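Local coordinates for endoribonuclease L-PSP/chorismate mutase-like domain-containing protein (Agrobacterium tumefaciens, PDB 3D01) that is of unknown function but belongs to the YjgF-like family, whose fold resembles that of chorismate mutase, and forms a three-chain assembly, at residues K19-T24 and S126-T131. Residues are numbered along the deposited sequence; the frame is centred on the assembly and turned at random.
Sequences KELGFT and SNLIAT
Leu21 lays its CD1 methyl across two residues one helical turn apart: CD1 lies 4.0 Å from Leu128 CG and 4.0 Å from Thr131 CG2, so a single branch bridges positions i and i+3 of helix 118-133. The next apolar touch comes from the Phe23 ring, whose CE2 meets Leu128 CD1 at 3.7 Å; CD2 is nearly as close to the same methyl, which sits obliquely to the ring. Leu128 therefore serves both partners with different atoms, CG for Leu21 and CD1 for Phe23. The CB of Leu128 points toward residues 19-24, and its CG, anti to the backbone N (chi1 179°), continues to the Leu21 methyl. Between Leu21 and Phe23 the chain leaves helix 3-21 through a Schellman motif, with Gly22 at positive phi (114°) and its N bonded to Lys19 O at 2.9 Å. This turn carries the chain from the helix end to Phe23, which also packs on Arg75, Leu79 and Val82 of helix 70-91. In this YjgF/chorismate mutase-like domain, the contact thus joins the end of helix 3-21 to helix 118-133; on another side of helix 118-133, Ile129 packs on Val102 and Leu105 of strand 99-110. Thr131 offers only carbon to Leu21. Its OG1 turns back to Asn127 O at 2.6 Å, tilted 31° from the carbonyl plane, while Thr131 N reaches that oxygen from the opposite face. The two bonds grip one carbonyl; the OG1 bond holds the rotation that leaves CG2, anti to the backbone N, facing Leu21.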
loop_
_atom_site.group_PDB
_atom_site.type_symbol
_atom_site.label_atom_id
_atom_site.label_comp_id
_atom_site.label_asym_id
_atom_site.label_seq_id
_atom_site.Cartn_x
_atom_site.Cartn_y
_atom_site.Cartn_z
ATOM N N LYS I 19 -2.259 19.527 20.639
ATOM C CA LYS I 19 -3.200 20.568 21.097
ATOM C C LYS I 19 -2.824 21.983 20.601
ATOM O O LYS I 19 -3.683 22.774 20.216
ATOM C CB LYS I 19 -3.318 20.566 22.616
ATOM C CG LYS I 19 -3.889 19.318 23.172
ATOM C CD LYS I 19 -4.086 19.395 24.667
ATOM C CE LYS I 19 -4.544 18.039 25.189
ATOM N NZ LYS I 19 -4.439 17.897 26.661
ATOM N N GLU I 20 -1.534 22.301 20.599
ATOM C CA GLU I 20 -1.067 23.575 20.084
ATOM C C GLU I 20 -1.412 23.731 18.613
ATOM O O GLU I 20 -1.509 24.847 18.111
ATOM C CB GLU I 20 0.427 23.703 20.268
ATOM C CG GLU I 20 0.849 23.822 21.731
ATOM C CD GLU I 20 2.355 23.827 21.908
ATOM O OE1 GLU I 20 3.092 23.402 21.003
ATOM O OE2 GLU I 20 2.824 24.246 22.979
ATOM N N LEU I 21 -1.585 22.612 17.925
ATOM C CA LEU I 21 -1.975 22.649 16.515
ATOM C C LEU I 21 -3.491 22.697 16.326
ATOM O O LEU I 21 -3.976 22.919 15.210
ATOM C CB LEU I 21 -1.409 21.439 15.792
ATOM C CG LEU I 21 0.085 21.415 15.502
ATOM C CD1 LEU I 21 0.423 20.121 14.717
ATOM C CD2 LEU I 21 0.518 22.633 14.710
ATOM N N GLY I 22 -4.246 22.482 17.388
ATOM C CA GLY I 22 -5.686 22.630 17.348
ATOM C C GLY I 22 -6.453 21.345 17.554
ATOM O O GLY I 22 -7.684 21.347 17.470
ATOM N N PHE I 23 -5.761 20.260 17.870
ATOM C CA PHE I 23 -6.396 18.954 17.964
ATOM C C PHE I 23 -6.210 18.239 19.307
ATOM O O PHE I 23 -5.130 18.252 19.897
ATOM C CB PHE I 23 -5.860 18.040 16.857
ATOM C CG PHE I 23 -5.992 18.610 15.475
ATOM C CD1 PHE I 23 -7.122 18.364 14.720
ATOM C CD2 PHE I 23 -4.978 19.374 14.920
ATOM C CE1 PHE I 23 -7.227 18.863 13.437
ATOM C CE2 PHE I 23 -5.083 19.884 13.650
ATOM C CZ PHE I 23 -6.223 19.629 12.910
ATOM N N THR I 24 -7.286 17.593 19.751
ATOM C CA THR I 24 -7.237 16.593 20.802
ATOM C C THR I 24 -7.424 15.218 20.161
ATOM O O THR I 24 -8.123 15.073 19.133
ATOM C CB THR I 24 -8.314 16.844 21.869
ATOM O OG1 THR I 24 -9.604 16.522 21.326
ATOM C CG2 THR I 24 -8.305 18.327 22.312
ATOM N N SER I 126 1.315 14.933 6.726
ATOM C CA SER I 126 2.761 14.835 6.924
ATOM C C SER I 126 3.286 15.926 7.844
ATOM O O SER I 126 4.097 15.650 8.735
ATOM C CB SER I 126 3.509 14.872 5.589
ATOM O OG SER I 126 3.128 13.808 4.757
ATOM N N ASN I 127 2.831 17.162 7.623
ATOM C CA ASN I 127 3.272 18.309 8.426
ATOM C C ASN I 127 2.861 18.154 9.905
ATOM O O ASN I 127 3.641 18.433 10.840
ATOM C CB ASN I 127 2.686 19.587 7.847
ATOM C CG ASN I 127 3.310 19.986 6.515
ATOM O OD1 ASN I 127 4.370 19.482 6.102
ATOM N ND2 ASN I 127 2.659 20.913 5.837
ATOM N N LEU I 128 1.651 17.675 10.110
ATOM C CA LEU I 128 1.112 17.497 11.443
ATOM C C LEU I 128 1.920 16.417 12.166
ATOM O O LEU I 128 2.378 16.613 13.293
ATOM C CB LEU I 128 -0.410 17.175 11.395
ATOM C CG LEU I 128 -1.085 16.946 12.759
ATOM C CD1 LEU I 128 -2.579 17.281 12.741
ATOM C CD2 LEU I 128 -0.845 15.527 13.325
ATOM N N ILE I 129 2.113 15.282 11.516
ATOM C CA ILE I 129 2.876 14.174 12.108
ATOM C C ILE I 129 4.347 14.512 12.407
ATOM O O ILE I 129 4.829 14.197 13.503
ATOM C CB ILE I 129 2.803 12.927 11.212
ATOM C CG1 ILE I 129 1.368 12.396 11.236
ATOM C CG2 ILE I 129 3.860 11.905 11.644
ATOM C CD1 ILE I 129 1.105 11.280 10.274
ATOM N N ALA I 130 5.047 15.126 11.452
ATOM C CA ALA I 130 6.429 15.562 11.669
ATOM C C ALA I 130 6.535 16.611 12.780
ATOM O O ALA I 130 7.487 16.545 13.599
ATOM C CB ALA I 130 7.032 16.076 10.388
ATOM N N THR I 131 5.571 17.542 12.848
ATOM C CA THR I 131 5.545 18.564 13.911
ATOM C C THR I 131 5.418 18.004 15.329
ATOM O O THR I 131 6.176 18.390 16.215
ATOM C CB THR I 131 4.442 19.619 13.679
ATOM O OG1 THR I 131 4.694 20.265 12.432
ATOM C CG2 THR I 131 4.417 20.674 14.807
#